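Local coordinates for protein cupin 2, conserved barrel (Desulfitobacterium hafniense, PDB 2OZJ) that is of unknown function but belongs to the cupin superfamily, folding as a small conserved beta-barrel that pairs with a second copy of itself, at residues 43-47 with 97-103; 55-59 with 106-111; 59-65 with 82-88. One frame throughout, in Å; residues are numbered along the deposited sequence. Where two conformers were deposited one is given.

Contact 1 (43-47 with 97-103); sequences FSFAD and AGKGRFK
One face of the Phe45 ring takes the rim of Phe102: CE1 of Phe102 sits 3.6 Å above the plane of the Phe45 ring, over its centre, in a T-shaped stack with the planes at 70°. CE2 of Phe45 in turn lies in the plane of the Phe102 ring, at its edge. Both rings leave their strands in the same direction, each with CG wedged between its own backbone N and carbonyl carbon (chi1 60° for Phe45, 80° for Phe102), and Ala69 packs against Phe102 from strand 68-73. With an alanine at Phe45, the edge of Phe102 is likely to lose the face it stands against, and a gap would open beside Val27. The rings stand on the antiparallel ladder of strands 38-46 and 102-109, two neighbours in the larger sheet of the cupin barrel, where Phe102 N gives a 3.0 Å bond to Phe45 O. Past Ala46 the partner chain turns a corner from one sheet to the other, and Asp47 bridges it. Its backbone N bonds Gly100 O, its O receives Gly98 N at 2.9 Å, and its carboxylate OD1 is met from above its plane by Gly100 N, also at 2.9 Å.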
# COMPACT_ATOMS: atom_id res chain seq x y z
N PHE A 43 -1.39 -5.50 -9.96
CA PHE A 43 -1.31 -6.61 -10.89
C PHE A 43 -2.39 -7.60 -10.55
O PHE A 43 -2.75 -7.77 -9.36
CB PHE A 43 -0.02 -7.40 -10.79
CG PHE A 43 1.18 -6.66 -11.16
CD1 PHE A 43 1.51 -6.46 -12.51
CD2 PHE A 43 2.03 -6.17 -10.21
CE1 PHE A 43 2.69 -5.74 -12.88
CE2 PHE A 43 3.18 -5.42 -10.59
CZ PHE A 43 3.50 -5.23 -11.92
N SER A 44 -2.85 -8.32 -11.57
CA SER A 44 -3.66 -9.50 -11.36
C SER A 44 -3.32 -10.56 -12.39
O SER A 44 -3.06 -10.22 -13.56
CB SER A 44 -5.10 -9.14 -11.45
OG SER A 44 -5.46 -8.78 -12.75
N PHE A 45 -3.30 -11.81 -11.95
CA PHE A 45 -3.24 -12.95 -12.84
C PHE A 45 -3.64 -14.20 -12.09
O PHE A 45 -3.93 -14.14 -10.88
CB PHE A 45 -1.87 -13.09 -13.53
CG PHE A 45 -0.70 -13.25 -12.61
CD1 PHE A 45 -0.10 -12.14 -12.05
CD2 PHE A 45 -0.16 -14.52 -12.37
CE1 PHE A 45 1.00 -12.28 -11.21
CE2 PHE A 45 0.95 -14.68 -11.55
CZ PHE A 45 1.52 -13.56 -10.97
N ALA A 46 -3.62 -15.33 -12.78
CA ALA A 46 -4.04 -16.59 -12.19
C ALA A 46 -2.91 -17.57 -12.37
O ALA A 46 -2.22 -17.57 -13.40
CB ALA A 46 -5.30 -17.11 -12.87
N ASP A 47 -2.70 -18.41 -11.36
CA ASP A 47 -1.75 -19.53 -11.45
C ASP A 47 -0.34 -19.06 -11.91
O ASP A 47 0.17 -18.04 -11.41
CB ASP A 47 -2.41 -20.63 -12.29
CG ASP A 47 -3.72 -21.15 -11.63
OD1 ASP A 47 -3.79 -21.24 -10.38
OD2 ASP A 47 -4.69 -21.48 -12.34
N ALA A 97 3.29 -16.63 -7.81
CA ALA A 97 2.31 -17.34 -8.63
C ALA A 97 1.00 -17.29 -7.89
O ALA A 97 0.98 -17.21 -6.67
CB ALA A 97 2.72 -18.75 -8.84
N GLY A 98 -0.10 -17.32 -8.63
CA GLY A 98 -1.42 -17.36 -8.02
C GLY A 98 -1.79 -18.77 -7.63
O GLY A 98 -1.36 -19.74 -8.27
N LYS A 99 -2.58 -18.88 -6.57
CA LYS A 99 -3.29 -20.12 -6.26
C LYS A 99 -4.68 -19.79 -6.74
O LYS A 99 -5.51 -19.32 -5.98
CB LYS A 99 -3.25 -20.41 -4.77
CG LYS A 99 -1.91 -20.95 -4.28
CD LYS A 99 -1.82 -21.05 -2.74
CE LYS A 99 -2.88 -21.93 -2.14
NZ LYS A 99 -2.59 -22.18 -0.69
N GLY A 100 -4.91 -19.98 -8.03
CA GLY A 100 -6.07 -19.40 -8.69
C GLY A 100 -5.82 -17.93 -9.01
O GLY A 100 -4.67 -17.47 -9.11
N ARG A 101 -6.91 -17.21 -9.21
CA ARG A 101 -6.85 -15.78 -9.51
C ARG A 101 -6.46 -14.97 -8.27
O ARG A 101 -6.80 -15.33 -7.15
CB ARG A 101 -8.21 -15.29 -10.00
CG ARG A 101 -8.62 -15.84 -11.36
CD ARG A 101 -10.11 -16.19 -11.39
NE ARG A 101 -10.92 -15.07 -11.86
CZ ARG A 101 -11.57 -15.04 -13.03
NH1 ARG A 101 -11.52 -16.06 -13.90
NH2 ARG A 101 -12.29 -13.97 -13.34
N PHE A 102 -5.69 -13.92 -8.46
CA PHE A 102 -5.41 -12.99 -7.37
C PHE A 102 -5.07 -11.59 -7.89
O PHE A 102 -4.80 -11.39 -9.07
CB PHE A 102 -4.30 -13.52 -6.40
CG PHE A 102 -2.92 -13.34 -6.90
CD1 PHE A 102 -2.47 -14.04 -8.01
CD2 PHE A 102 -2.06 -12.44 -6.28
CE1 PHE A 102 -1.20 -13.86 -8.50
CE2 PHE A 102 -0.79 -12.27 -6.76
CZ PHE A 102 -0.36 -12.96 -7.87
N LYS A 103 -5.13 -10.64 -6.97
CA LYS A 103 -4.79 -9.28 -7.21
C LYS A 103 -3.80 -8.84 -6.15
O LYS A 103 -3.93 -9.20 -4.97
CB LYS A 103 -6.02 -8.41 -7.10
CG LYS A 103 -7.13 -8.70 -8.09
CD LYS A 103 -8.34 -7.83 -7.78
CE LYS A 103 -9.55 -8.20 -8.65
NZ LYS A 103 -10.74 -7.37 -8.32

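Contact 2 (55-59 with 106-111); sequences EYFGD and QITLID
Tyr56 makes the first touch, its side chain and that of Gln106 meeting from opposite directions. The amide and ring planes stand 59° apart, and Gln106 NE2 gives Tyr56 OH a weak hydrogen bond of 3.3 Å. In the conformer described, NE2 of Gln106 also donates to Thr108 OG1 at 3.0 Å, nearly straight and within the amide plane, and the extended Gln106 chain (chi1 172°, chi2 171°) carries the group out to both oxygens. The Thr108 side chain crosses that of Tyr56 at about a right angle, its CG2 4.2 Å from Tyr56 CG. The Phe57 ring leads away from the strand and meets the ring of His91. Gly58 comes so near the strand that its CA is 3.3 Å from Leu109 O, a place where a CB would collide with that oxygen. A water joins the two backbones here, accepting from Gly58 N and donating to Leu109 O, 3.0 Å from each. At Asp59 direct pairing takes over: Leu109 N gives its O a bond of 2.9 Å, while the carboxylate turns elsewhere, to Ala90 N and to Leu5 N of the second subunit. The loop entering strand 60-65 is thus laid against the C-terminal end of its antiparallel neighbour, strand 102-109, in the larger sheet of the cupin barrel.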
# COMPACT_ATOMS: atom_id res chain seq x y z
N GLU A 55 14.46 -10.48 -9.70
CA GLU A 55 15.52 -10.03 -8.79
C GLU A 55 15.65 -8.53 -8.96
O GLU A 55 16.14 -8.05 -10.00
CB GLU A 55 16.85 -10.71 -9.09
CG GLU A 55 18.08 -9.90 -8.68
CD GLU A 55 19.31 -10.74 -8.48
OE1 GLU A 55 19.38 -11.87 -9.02
OE2 GLU A 55 20.23 -10.26 -7.78
N TYR A 56 15.19 -7.78 -7.96
CA TYR A 56 15.16 -6.34 -8.08
C TYR A 56 16.37 -5.75 -7.37
O TYR A 56 16.96 -6.38 -6.48
CB TYR A 56 13.87 -5.78 -7.47
CG TYR A 56 12.61 -6.24 -8.18
CD1 TYR A 56 12.37 -5.89 -9.50
CD2 TYR A 56 11.68 -7.04 -7.54
CE1 TYR A 56 11.22 -6.32 -10.16
CE2 TYR A 56 10.53 -7.45 -8.18
CZ TYR A 56 10.30 -7.09 -9.48
OH TYR A 56 9.16 -7.53 -10.11
N PHE A 57 16.72 -4.53 -7.76
CA PHE A 57 17.90 -3.87 -7.19
C PHE A 57 17.54 -3.19 -5.88
O PHE A 57 18.43 -2.91 -5.07
CB PHE A 57 18.52 -2.90 -8.20
CG PHE A 57 19.29 -3.58 -9.31
CD1 PHE A 57 20.61 -3.96 -9.13
CD2 PHE A 57 18.68 -3.87 -10.54
CE1 PHE A 57 21.32 -4.60 -10.14
CE2 PHE A 57 19.39 -4.51 -11.55
CZ PHE A 57 20.71 -4.87 -11.35
N GLY A 58 16.24 -2.98 -5.67
CA GLY A 58 15.74 -2.40 -4.46
C GLY A 58 14.74 -3.30 -3.77
O GLY A 58 14.28 -4.29 -4.32
N ASP A 59 14.40 -2.91 -2.54
CA ASP A 59 13.40 -3.61 -1.74
C ASP A 59 12.02 -3.49 -2.35
O ASP A 59 11.68 -2.48 -2.95
CB ASP A 59 13.38 -3.03 -0.32
CG ASP A 59 14.65 -3.26 0.46
OD1 ASP A 59 15.49 -4.10 0.08
OD2 ASP A 59 14.79 -2.59 1.50
N GLN A 106 2.17 -3.94 -5.61
CA GLN A 106 3.62 -4.06 -5.48
C GLN A 106 4.19 -2.66 -5.32
O GLN A 106 3.81 -1.74 -6.04
CB GLN A 106 4.20 -4.70 -6.73
CG GLN A 106 5.72 -4.72 -6.79
CD GLN A 106 6.27 -5.56 -7.96
OE1 GLN A 106 5.56 -6.35 -8.55
NE2 GLN A 106 7.55 -5.37 -8.27
N ILE A 107 5.10 -2.51 -4.36
CA ILE A 107 5.87 -1.28 -4.21
C ILE A 107 7.32 -1.65 -4.25
O ILE A 107 7.75 -2.44 -3.44
CB ILE A 107 5.54 -0.55 -2.88
CG1 ILE A 107 4.08 -0.15 -2.84
CG2 ILE A 107 6.49 0.71 -2.70
CD1 ILE A 107 3.62 0.22 -1.42
N THR A 108 8.05 -1.13 -5.22
CA THR A 108 9.47 -1.41 -5.34
C THR A 108 10.29 -0.12 -5.35
O THR A 108 9.99 0.81 -6.09
CB THR A 108 9.79 -2.26 -6.57
OG1 THR A 108 9.06 -3.47 -6.52
CG2 THR A 108 11.27 -2.60 -6.58
N LEU A 109 11.30 -0.06 -4.50
CA LEU A 109 12.26 1.05 -4.55
C LEU A 109 13.23 0.86 -5.71
O LEU A 109 13.78 -0.23 -5.92
CB LEU A 109 13.03 1.11 -3.27
CG LEU A 109 12.17 1.29 -2.02
CD1 LEU A 109 13.05 1.42 -0.80
CD2 LEU A 109 11.17 2.45 -2.11
N ILE A 110 13.40 1.89 -6.51
CA ILE A 110 14.42 1.86 -7.56
C ILE A 110 15.55 2.59 -6.85
O ILE A 110 15.58 3.83 -6.85
CB ILE A 110 14.00 2.59 -8.85
CG1 ILE A 110 12.60 2.18 -9.28
CG2 ILE A 110 15.03 2.33 -9.98
CD1 ILE A 110 12.45 0.70 -9.46
N ASP A 111 16.39 1.81 -6.17
CA ASP A 111 17.46 2.29 -5.27
C ASP A 111 17.88 1.15 -4.35
O ASP A 111 19.08 0.84 -4.24
CB ASP A 111 17.03 3.50 -4.42
CG ASP A 111 17.24 4.86 -5.14
OD1 ASP A 111 18.17 5.00 -5.98
OD2 ASP A 111 16.47 5.81 -4.85
O HOH W 1 14.38 -2.31 -7.96

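Contact 3 (59-65 with 82-88); sequences DTLYLIL and PEDVLMV
Tyr62 carries its CG beside the backbone N and anti to the carbonyl carbon (chi1 -66°), which swings the ring along the strand pair so that its edge meets Val88: CG2 of Val88 lies in the ring plane, 3.9 Å from Tyr62 CE2. On one face of that ring rests CG2 of Thr60, 3.6 Å above the plane and offset toward the rim. The Leu63 side chain, with CG anti to the backbone N (chi1 174°), leans across on the other side of the sheet until CD1 lies 3.4 Å from Glu83 O. There the bent selenomethionine Met87 brings its SE to 4.1 Å from Asp59 CB. The strands run antiparallel at 161°, and Tyr62 N to Leu86 O, 2.9 Å and almost straight, is one of six backbone bonds between the segments, the last made by Glu83 just before strand 84-88. A water bridges the strands beside the last pair, accepting from Thr60 OG1, itself hydrogen-bonded to Thr108 OG1, and donating to Val88 O, which also receives Thr60 N. Beyond strand 84-88 the sheet runs on into the second subunit through Asp84 and Val85. Mostly apolar side chains thus pack on both faces of a hydrogen-bonded backbone, and Tyr62 OH among them is satisfied by His94 NE2.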
# COMPACT_ATOMS: atom_id res chain seq x y z
N ASP A 59 14.40 -2.91 -2.54
CA ASP A 59 13.40 -3.61 -1.74
C ASP A 59 12.02 -3.49 -2.35
O ASP A 59 11.68 -2.48 -2.95
CB ASP A 59 13.38 -3.03 -0.32
CG ASP A 59 14.65 -3.26 0.46
OD1 ASP A 59 15.49 -4.10 0.08
OD2 ASP A 59 14.79 -2.59 1.50
N THR A 60 11.22 -4.54 -2.16
CA THR A 60 9.86 -4.64 -2.65
C THR A 60 8.94 -5.06 -1.55
O THR A 60 9.31 -5.90 -0.73
CB THR A 60 9.77 -5.70 -3.74
OG1 THR A 60 10.67 -5.33 -4.77
CG2 THR A 60 8.36 -5.78 -4.32
N LEU A 61 7.77 -4.45 -1.46
CA LEU A 61 6.69 -5.01 -0.65
C LEU A 61 5.54 -5.43 -1.54
O LEU A 61 5.11 -4.69 -2.43
CB LEU A 61 6.20 -4.06 0.43
CG LEU A 61 5.18 -2.93 0.21
CD1 LEU A 61 3.76 -3.47 -0.08
CD2 LEU A 61 5.12 -2.01 1.42
N TYR A 62 5.05 -6.61 -1.25
CA TYR A 62 3.86 -7.21 -1.90
C TYR A 62 2.70 -7.20 -0.88
O TYR A 62 2.86 -7.61 0.28
CB TYR A 62 4.12 -8.64 -2.32
CG TYR A 62 5.13 -8.78 -3.39
CD1 TYR A 62 4.83 -8.41 -4.67
CD2 TYR A 62 6.40 -9.28 -3.13
CE1 TYR A 62 5.76 -8.53 -5.68
CE2 TYR A 62 7.35 -9.39 -4.16
CZ TYR A 62 7.01 -9.02 -5.42
OH TYR A 62 7.91 -9.13 -6.45
N LEU A 63 1.53 -6.77 -1.34
CA LEU A 63 0.30 -6.77 -0.54
C LEU A 63 -0.78 -7.46 -1.33
O LEU A 63 -1.12 -7.03 -2.44
CB LEU A 63 -0.15 -5.37 -0.16
CG LEU A 63 -1.51 -5.23 0.55
CD1 LEU A 63 -1.55 -5.74 2.03
CD2 LEU A 63 -1.87 -3.72 0.53
N ILE A 64 -1.30 -8.57 -0.79
CA ILE A 64 -2.33 -9.32 -1.48
C ILE A 64 -3.69 -8.66 -1.24
O ILE A 64 -4.07 -8.44 -0.11
CB ILE A 64 -2.38 -10.79 -1.06
CG1 ILE A 64 -0.99 -11.40 -1.15
CG2 ILE A 64 -3.36 -11.58 -1.96
CD1 ILE A 64 -0.38 -11.33 -2.49
N LEU A 65 -4.38 -8.31 -2.32
CA LEU A 65 -5.64 -7.60 -2.22
C LEU A 65 -6.83 -8.57 -2.25
O LEU A 65 -7.85 -8.34 -1.60
CB LEU A 65 -5.77 -6.60 -3.36
CG LEU A 65 -4.67 -5.56 -3.45
CD1 LEU A 65 -4.87 -4.70 -4.69
CD2 LEU A 65 -4.58 -4.70 -2.18
N PRO A 82 -5.45 -12.98 1.29
CA PRO A 82 -5.78 -11.55 1.23
C PRO A 82 -5.42 -10.78 2.50
O PRO A 82 -5.60 -11.29 3.62
CB PRO A 82 -7.29 -11.56 0.99
CG PRO A 82 -7.53 -12.81 0.28
CD PRO A 82 -6.61 -13.81 0.93
N GLU A 83 -4.90 -9.57 2.29
CA GLU A 83 -4.39 -8.68 3.32
C GLU A 83 -2.94 -8.95 3.74
O GLU A 83 -2.33 -8.07 4.33
CB GLU A 83 -5.28 -8.59 4.58
CG GLU A 83 -6.71 -8.13 4.31
CD GLU A 83 -7.54 -8.09 5.58
OE1 GLU A 83 -6.94 -7.96 6.68
OE2 GLU A 83 -8.78 -8.20 5.50
N ASP A 84 -2.38 -10.12 3.45
CA ASP A 84 -0.97 -10.34 3.77
C ASP A 84 -0.04 -9.38 3.05
O ASP A 84 -0.27 -9.06 1.88
CB ASP A 84 -0.54 -11.76 3.40
CG ASP A 84 -1.01 -12.84 4.39
OD1 ASP A 84 -1.39 -12.60 5.59
OD2 ASP A 84 -0.95 -14.01 3.94
N VAL A 85 0.99 -8.96 3.78
CA VAL A 85 2.12 -8.23 3.27
C VAL A 85 3.37 -9.05 3.50
O VAL A 85 3.52 -9.80 4.52
CB VAL A 85 2.20 -6.80 3.91
CG1 VAL A 85 2.65 -6.88 5.39
CG2 VAL A 85 3.08 -5.94 3.12
N LEU A 86 4.26 -8.99 2.52
CA LEU A 86 5.60 -9.56 2.64
C LEU A 86 6.59 -8.64 1.96
O LEU A 86 6.31 -8.15 0.87
CB LEU A 86 5.67 -10.95 1.99
CG LEU A 86 6.88 -11.82 2.41
CD1 LEU A 86 6.86 -12.29 3.88
CD2 LEU A 86 6.98 -13.04 1.51
N MSE A 87 7.72 -8.39 2.62
CA MSE A 87 8.79 -7.59 2.05
C MSE A 87 9.88 -8.53 1.55
O MSE A 87 10.31 -9.43 2.27
CB MSE A 87 9.37 -6.64 3.09
CG MSE A 87 10.21 -5.51 2.47
SE MSE A 87 12.03 -5.97 2.17
CE MSE A 87 12.88 -5.29 3.76
N VAL A 88 10.27 -8.33 0.29
CA VAL A 88 11.34 -9.10 -0.33
C VAL A 88 12.52 -8.16 -0.60
O VAL A 88 12.39 -7.22 -1.38
CB VAL A 88 10.85 -9.80 -1.63
CG1 VAL A 88 11.97 -10.56 -2.30
CG2 VAL A 88 9.65 -10.73 -1.34
O HOH W 2 13.21 -6.67 -4.07

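In the fold
From the N terminus, strand 38-46 is the first to be used: contact 1 closes the widest loop, pairing its end with 97-103, which carries the chain from strand 95-98 of the three-stranded sheet to strand 102-109 of the larger one, and so ties the two sheets. The loop 55-59 comes next and waits for the last strand, so contact 2 crosses contact 1, their segments alternating along the chain. Contact 3 follows at once, sharing Asp59 with contact 2 and returning at 82-88; it is nested inside the loops of both others. Strand 102-109 lies between strands 38-46 and 60-65. Contacts 1 and 2 sit on opposite sides of the chain's centre, and contacts 2 and 3 both reach the second subunit.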